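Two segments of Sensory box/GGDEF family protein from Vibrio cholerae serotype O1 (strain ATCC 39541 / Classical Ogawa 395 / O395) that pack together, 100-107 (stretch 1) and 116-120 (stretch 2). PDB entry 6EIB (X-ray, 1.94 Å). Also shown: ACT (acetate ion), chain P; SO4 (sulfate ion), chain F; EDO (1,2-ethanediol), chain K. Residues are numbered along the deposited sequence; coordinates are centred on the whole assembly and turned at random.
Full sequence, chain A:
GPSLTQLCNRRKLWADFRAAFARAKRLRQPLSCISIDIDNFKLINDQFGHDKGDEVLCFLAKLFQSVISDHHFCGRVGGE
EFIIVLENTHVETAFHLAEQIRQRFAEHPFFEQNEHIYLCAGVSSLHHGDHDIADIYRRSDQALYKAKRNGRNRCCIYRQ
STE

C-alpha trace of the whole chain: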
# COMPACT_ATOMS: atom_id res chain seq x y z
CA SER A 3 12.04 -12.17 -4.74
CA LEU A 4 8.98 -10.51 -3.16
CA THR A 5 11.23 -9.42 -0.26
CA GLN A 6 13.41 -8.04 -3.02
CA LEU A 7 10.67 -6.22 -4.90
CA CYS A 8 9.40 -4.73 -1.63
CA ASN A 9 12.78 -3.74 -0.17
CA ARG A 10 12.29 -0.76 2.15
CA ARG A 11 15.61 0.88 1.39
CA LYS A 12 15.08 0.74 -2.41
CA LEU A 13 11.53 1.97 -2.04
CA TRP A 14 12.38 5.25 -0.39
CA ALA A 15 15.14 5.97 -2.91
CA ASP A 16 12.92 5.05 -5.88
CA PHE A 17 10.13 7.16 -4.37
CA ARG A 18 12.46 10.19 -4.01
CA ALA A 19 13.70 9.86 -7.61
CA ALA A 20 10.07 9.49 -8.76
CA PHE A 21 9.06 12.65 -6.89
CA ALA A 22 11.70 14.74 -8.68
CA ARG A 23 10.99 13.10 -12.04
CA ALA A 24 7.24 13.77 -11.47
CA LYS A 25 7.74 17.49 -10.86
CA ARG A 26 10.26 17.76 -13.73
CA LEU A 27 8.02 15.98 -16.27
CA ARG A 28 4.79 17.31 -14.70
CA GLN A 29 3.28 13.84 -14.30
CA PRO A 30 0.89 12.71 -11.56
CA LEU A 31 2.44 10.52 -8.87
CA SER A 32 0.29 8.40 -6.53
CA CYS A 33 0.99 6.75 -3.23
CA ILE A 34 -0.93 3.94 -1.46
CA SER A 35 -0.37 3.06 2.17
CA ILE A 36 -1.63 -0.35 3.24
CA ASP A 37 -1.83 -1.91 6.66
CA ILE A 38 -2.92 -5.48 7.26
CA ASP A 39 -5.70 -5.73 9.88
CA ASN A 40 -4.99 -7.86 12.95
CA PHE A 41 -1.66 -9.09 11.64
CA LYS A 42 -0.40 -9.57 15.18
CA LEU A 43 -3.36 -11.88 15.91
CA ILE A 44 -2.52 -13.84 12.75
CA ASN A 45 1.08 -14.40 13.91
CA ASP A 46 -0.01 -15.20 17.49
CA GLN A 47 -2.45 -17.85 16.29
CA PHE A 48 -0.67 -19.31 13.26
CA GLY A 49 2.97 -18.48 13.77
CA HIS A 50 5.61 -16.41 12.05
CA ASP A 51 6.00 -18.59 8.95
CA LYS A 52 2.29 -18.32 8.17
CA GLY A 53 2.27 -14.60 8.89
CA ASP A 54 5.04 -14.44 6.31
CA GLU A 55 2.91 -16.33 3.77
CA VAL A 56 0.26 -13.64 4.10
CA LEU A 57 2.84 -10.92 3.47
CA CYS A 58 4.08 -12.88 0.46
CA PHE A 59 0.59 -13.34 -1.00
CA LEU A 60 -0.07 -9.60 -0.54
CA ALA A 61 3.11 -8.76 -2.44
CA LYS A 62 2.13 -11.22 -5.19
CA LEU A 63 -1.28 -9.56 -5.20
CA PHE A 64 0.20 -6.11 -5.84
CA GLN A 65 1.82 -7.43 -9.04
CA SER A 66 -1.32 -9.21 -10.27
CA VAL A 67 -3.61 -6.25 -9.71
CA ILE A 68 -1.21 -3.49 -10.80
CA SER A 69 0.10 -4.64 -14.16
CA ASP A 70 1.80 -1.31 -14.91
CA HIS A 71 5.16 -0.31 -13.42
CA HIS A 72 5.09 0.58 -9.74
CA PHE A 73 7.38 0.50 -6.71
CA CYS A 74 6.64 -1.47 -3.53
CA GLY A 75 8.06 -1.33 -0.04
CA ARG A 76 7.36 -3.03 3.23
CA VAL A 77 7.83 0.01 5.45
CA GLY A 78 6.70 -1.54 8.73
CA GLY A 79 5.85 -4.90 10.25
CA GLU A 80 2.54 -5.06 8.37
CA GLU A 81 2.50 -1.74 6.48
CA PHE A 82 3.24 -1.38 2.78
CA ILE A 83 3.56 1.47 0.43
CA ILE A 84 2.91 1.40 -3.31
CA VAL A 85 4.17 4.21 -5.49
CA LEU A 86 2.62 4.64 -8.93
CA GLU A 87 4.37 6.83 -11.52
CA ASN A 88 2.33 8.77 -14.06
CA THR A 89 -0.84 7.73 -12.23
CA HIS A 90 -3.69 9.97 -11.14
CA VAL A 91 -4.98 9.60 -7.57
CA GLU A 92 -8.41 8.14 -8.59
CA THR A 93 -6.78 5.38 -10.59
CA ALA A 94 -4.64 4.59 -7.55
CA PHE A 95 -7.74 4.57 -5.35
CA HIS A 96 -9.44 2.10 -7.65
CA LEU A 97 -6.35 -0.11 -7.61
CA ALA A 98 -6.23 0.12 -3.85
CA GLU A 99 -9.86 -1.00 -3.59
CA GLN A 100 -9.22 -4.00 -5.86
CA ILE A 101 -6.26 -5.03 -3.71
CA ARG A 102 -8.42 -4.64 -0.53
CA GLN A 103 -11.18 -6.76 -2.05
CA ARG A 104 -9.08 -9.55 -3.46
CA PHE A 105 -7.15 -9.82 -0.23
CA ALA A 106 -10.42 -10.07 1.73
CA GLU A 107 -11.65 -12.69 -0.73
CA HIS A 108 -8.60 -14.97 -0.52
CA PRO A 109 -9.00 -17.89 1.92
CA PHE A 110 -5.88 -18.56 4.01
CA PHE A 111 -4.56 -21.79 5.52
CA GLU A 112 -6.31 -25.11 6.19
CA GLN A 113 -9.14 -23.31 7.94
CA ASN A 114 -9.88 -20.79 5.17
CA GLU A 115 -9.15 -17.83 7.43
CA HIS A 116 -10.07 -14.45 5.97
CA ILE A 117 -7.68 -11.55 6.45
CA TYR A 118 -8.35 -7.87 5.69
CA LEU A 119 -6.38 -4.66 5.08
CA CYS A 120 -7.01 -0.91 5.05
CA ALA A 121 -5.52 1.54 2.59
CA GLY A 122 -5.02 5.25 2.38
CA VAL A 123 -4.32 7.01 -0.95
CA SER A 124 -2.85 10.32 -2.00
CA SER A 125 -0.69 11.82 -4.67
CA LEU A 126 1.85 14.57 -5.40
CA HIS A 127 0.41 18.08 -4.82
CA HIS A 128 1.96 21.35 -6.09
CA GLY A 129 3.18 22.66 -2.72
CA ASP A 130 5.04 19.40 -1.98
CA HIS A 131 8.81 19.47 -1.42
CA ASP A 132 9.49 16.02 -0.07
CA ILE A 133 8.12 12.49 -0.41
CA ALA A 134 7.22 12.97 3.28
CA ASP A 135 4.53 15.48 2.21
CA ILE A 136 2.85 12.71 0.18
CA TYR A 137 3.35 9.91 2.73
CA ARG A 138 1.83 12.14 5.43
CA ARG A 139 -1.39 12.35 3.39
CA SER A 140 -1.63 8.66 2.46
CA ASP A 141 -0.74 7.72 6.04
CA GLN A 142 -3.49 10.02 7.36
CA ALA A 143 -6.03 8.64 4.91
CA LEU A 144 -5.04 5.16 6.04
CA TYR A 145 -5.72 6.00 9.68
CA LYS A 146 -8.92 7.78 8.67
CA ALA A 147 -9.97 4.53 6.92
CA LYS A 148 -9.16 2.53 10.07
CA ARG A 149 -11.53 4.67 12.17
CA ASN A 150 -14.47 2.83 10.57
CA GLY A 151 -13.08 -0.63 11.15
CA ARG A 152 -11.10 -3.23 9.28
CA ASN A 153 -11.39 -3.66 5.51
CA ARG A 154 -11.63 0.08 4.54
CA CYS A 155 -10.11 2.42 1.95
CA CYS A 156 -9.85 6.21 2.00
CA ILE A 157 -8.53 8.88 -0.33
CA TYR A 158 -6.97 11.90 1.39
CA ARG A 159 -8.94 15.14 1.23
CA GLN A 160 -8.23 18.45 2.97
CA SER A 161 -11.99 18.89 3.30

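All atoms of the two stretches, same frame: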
# COMPACT_ATOMS: atom_id res chain seq x y z
N GLN A 100 -9.33 -2.66 -5.29
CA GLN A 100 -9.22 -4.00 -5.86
C GLN A 100 -8.28 -4.86 -5.01
O GLN A 100 -8.55 -6.04 -4.77
CB GLN A 100 -8.72 -3.94 -7.31
CG GLN A 100 -9.72 -3.36 -8.29
CD GLN A 100 -9.22 -3.41 -9.72
OE1 GLN A 100 -8.02 -3.28 -9.97
NE2 GLN A 100 -10.13 -3.61 -10.67
N ILE A 101 -7.15 -4.29 -4.58
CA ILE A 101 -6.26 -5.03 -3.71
C ILE A 101 -6.97 -5.39 -2.38
O ILE A 101 -6.85 -6.52 -1.91
CB ILE A 101 -4.98 -4.20 -3.40
CG1 ILE A 101 -4.15 -4.03 -4.67
CG2 ILE A 101 -4.11 -4.84 -2.27
CD1 ILE A 101 -3.22 -2.84 -4.58
N ARG A 102 -7.69 -4.42 -1.79
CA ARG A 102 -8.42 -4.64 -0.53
C ARG A 102 -9.39 -5.80 -0.69
O ARG A 102 -9.47 -6.69 0.17
CB ARG A 102 -9.18 -3.37 -0.10
CG ARG A 102 -9.95 -3.53 1.21
CD ARG A 102 -10.95 -2.41 1.48
NE ARG A 102 -11.91 -2.19 0.40
CZ ARG A 102 -12.91 -3.01 0.10
NH1 ARG A 102 -13.09 -4.14 0.78
NH2 ARG A 102 -13.72 -2.71 -0.89
N GLN A 103 -10.15 -5.75 -1.78
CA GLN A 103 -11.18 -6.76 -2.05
C GLN A 103 -10.64 -8.13 -2.31
O GLN A 103 -11.16 -9.11 -1.78
CB GLN A 103 -12.04 -6.34 -3.21
CG GLN A 103 -13.10 -5.32 -2.88
CD GLN A 103 -13.64 -4.64 -4.12
OE1 GLN A 103 -12.97 -4.61 -5.17
NE2 GLN A 103 -14.88 -4.17 -4.06
N ARG A 104 -9.62 -8.23 -3.16
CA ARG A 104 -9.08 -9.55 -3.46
C ARG A 104 -8.34 -10.16 -2.28
O ARG A 104 -8.31 -11.39 -2.11
CB ARG A 104 -8.18 -9.49 -4.71
CG ARG A 104 -9.02 -9.39 -5.97
CD ARG A 104 -8.23 -9.76 -7.21
NE ARG A 104 -7.61 -11.08 -7.09
CZ ARG A 104 -6.59 -11.45 -7.85
NH1 ARG A 104 -6.11 -10.61 -8.76
NH2 ARG A 104 -6.02 -12.63 -7.69
N PHE A 105 -7.76 -9.31 -1.42
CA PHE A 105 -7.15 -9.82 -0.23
C PHE A 105 -8.22 -10.40 0.70
O PHE A 105 -8.06 -11.49 1.26
CB PHE A 105 -6.35 -8.70 0.44
CG PHE A 105 -5.48 -9.15 1.57
CD1 PHE A 105 -4.31 -9.86 1.33
CD2 PHE A 105 -5.80 -8.81 2.88
CE1 PHE A 105 -3.48 -10.25 2.38
CE2 PHE A 105 -4.97 -9.20 3.94
CZ PHE A 105 -3.82 -9.91 3.70
N ALA A 106 -9.33 -9.67 0.85
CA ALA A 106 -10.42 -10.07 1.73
C ALA A 106 -11.07 -11.35 1.22
O ALA A 106 -11.65 -12.13 1.99
CB ALA A 106 -11.48 -8.96 1.81
N GLU A 107 -11.02 -11.54 -0.08
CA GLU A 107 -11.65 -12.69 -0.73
C GLU A 107 -10.78 -13.95 -0.73
O GLU A 107 -11.26 -15.04 -1.04
CB GLU A 107 -12.05 -12.35 -2.16
CG GLU A 107 -13.26 -11.45 -2.29
CD GLU A 107 -13.33 -10.78 -3.66
OE1 GLU A 107 -12.35 -10.89 -4.46
OE2 GLU A 107 -14.37 -10.15 -3.96
N HIS A 116 -10.06 -15.65 6.80
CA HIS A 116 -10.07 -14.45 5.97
C HIS A 116 -9.35 -13.31 6.68
O HIS A 116 -9.47 -13.13 7.90
CB HIS A 116 -11.50 -14.05 5.58
CG HIS A 116 -12.09 -14.94 4.53
ND1 HIS A 116 -11.93 -14.72 3.18
CD2 HIS A 116 -12.81 -16.08 4.65
CE1 HIS A 116 -12.54 -15.67 2.50
NE2 HIS A 116 -13.08 -16.52 3.36
N ILE A 117 -8.49 -12.64 5.93
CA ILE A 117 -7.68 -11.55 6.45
C ILE A 117 -7.98 -10.29 5.64
O ILE A 117 -8.24 -10.37 4.44
CB ILE A 117 -6.17 -11.90 6.38
CG1 ILE A 117 -5.94 -13.29 6.98
CG2 ILE A 117 -5.28 -10.87 7.12
CD1 ILE A 117 -4.48 -13.76 6.88
N TYR A 118 -7.91 -9.12 6.29
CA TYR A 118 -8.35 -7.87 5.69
C TYR A 118 -7.24 -6.81 5.79
O TYR A 118 -6.29 -6.95 6.58
CB TYR A 118 -9.65 -7.37 6.38
CG TYR A 118 -10.76 -8.41 6.39
CD1 TYR A 118 -11.65 -8.49 5.33
CD2 TYR A 118 -10.90 -9.33 7.43
CE1 TYR A 118 -12.67 -9.44 5.30
CE2 TYR A 118 -11.93 -10.33 7.39
CZ TYR A 118 -12.79 -10.35 6.33
OH TYR A 118 -13.81 -11.28 6.24
N LEU A 119 -7.36 -5.74 5.02
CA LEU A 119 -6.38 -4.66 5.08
C LEU A 119 -7.11 -3.34 4.97
O LEU A 119 -8.29 -3.33 4.60
CB LEU A 119 -5.33 -4.83 3.95
CG LEU A 119 -5.74 -4.78 2.47
CD1 LEU A 119 -5.88 -3.34 1.96
CD2 LEU A 119 -4.72 -5.55 1.63
N CYS A 120 -6.46 -2.24 5.32
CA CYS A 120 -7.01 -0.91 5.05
C CYS A 120 -6.00 -0.21 4.17
O CYS A 120 -4.84 -0.59 4.18
CB CYS A 120 -7.24 -0.09 6.32
SG CYS A 120 -8.63 -0.74 7.31
C ACT P . -16.60 -5.20 -0.82
O ACT P . -17.53 -5.23 0.01
OXT ACT P . -16.20 -4.06 -1.14
CH3 ACT P . -16.01 -6.45 -1.41
S SO4 F . -6.77 -15.71 -5.60
O1 SO4 F . -5.90 -16.77 -5.11
O2 SO4 F . -7.72 -16.22 -6.59
O3 SO4 F . -7.60 -15.15 -4.54
O4 SO4 F . -5.89 -14.70 -6.20
C1 EDO K . -9.84 -12.31 12.18
O1 EDO K . -10.80 -11.38 11.65
C2 EDO K . -8.46 -11.99 11.63
O2 EDO K . -8.47 -11.92 10.19
O HOH W 1 -9.58 -6.31 2.91
O HOH W 2 -8.79 -13.26 3.45

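Residues 100-107 belong to a helix that begins earlier in the chain, and they lie against an extended segment, 116-120, whose last two residues belong to a strand. The backbones come closest where the CA atoms of Ala-106 and Tyr-118 are 5.0 Å apart; the CA atoms of Arg-102 and Leu-119 are 6.0 Å apart. The small side chain of Ala-106 fits this close approach. Its single methyl, CB, sits 3.6 Å from CD1 of Tyr-118, while its CA makes a CA-H...O contact with O of Ile-117 at 3.5 Å.

Phe-105 N and Ala-106 N bond to O of Ile-101 and O of Arg-102, the usual i to i-4 pattern. O of Arg-102 thus already accepts from N of Ala-106, yet a carbonyl can accept a second proton from the side. Water 1 exploits this: it donates to O of Arg-102 (2.8 Å) and accepts from N of Leu-119 (3.1 Å). Water 2 repeats the arrangement two residues back along the extended segment, accepting from N of Ile-117 at 2.6 Å and lying 2.9 Å from O of Phe-105. The waters thus link backbones that make no direct hydrogen bond to each other.

The direct hydrogen bond comes from a side chain. His-116 has chi1 at -74° (m) and chi2 at -88°; its CA-to-CB bond points sideways relative to the helix, but its ring comes nearer, and ND1 donates to O of Ala-106 at 2.9 Å. This oxygen lies at the ring edge, near its plane, where the N-H of an imidazole points. An imidazole nitrogen suits this exposed margin, since it can satisfy a carbonyl near the end of the helix segment.

The apolar centre is built by Phe-105 and Leu-119, both of which point toward the opposing stretch. Phe-105 adopts t (chi1 -171°, chi2 74°), which carries its flat ring alongside the extended segment. Its CE2 packs 3.6 Å from CG2 of Ile-117, and its CD2 lies 3.7 Å from CD2 of Leu-119. The ring also meets backbone: O of Tyr-118 is 3.7 Å from CE2 and lies at the ring edge, where the slightly positive aryl hydrogens favour an oxygen.

Leu-119 has the less common p, p conformation (62°, 82°). Its two methyls spread over the helix: CD1 reaches CA of Arg-102 at 3.8 Å, while CD2 touches Phe-105 and CG2 of Ile-101 (4.0 Å). Ile-117, in the m, t rotamer, offers its branched methyl to the ring of Phe-105, and the beta-branched shape suits an extended backbone.

Alternation sets the remaining directions. Tyr-118 and Cys-120 point away, on the other side from Leu-119, although the tyrosine's ring at chi1 -54° (m) comes back near Ala-106. Arg-102 pairs apolar and polar roles: its CB lies 3.9 Å from CD1 of Leu-119, while its t, t, p chain leads away, and NH2 donates to acetate OXT at 2.8 Å.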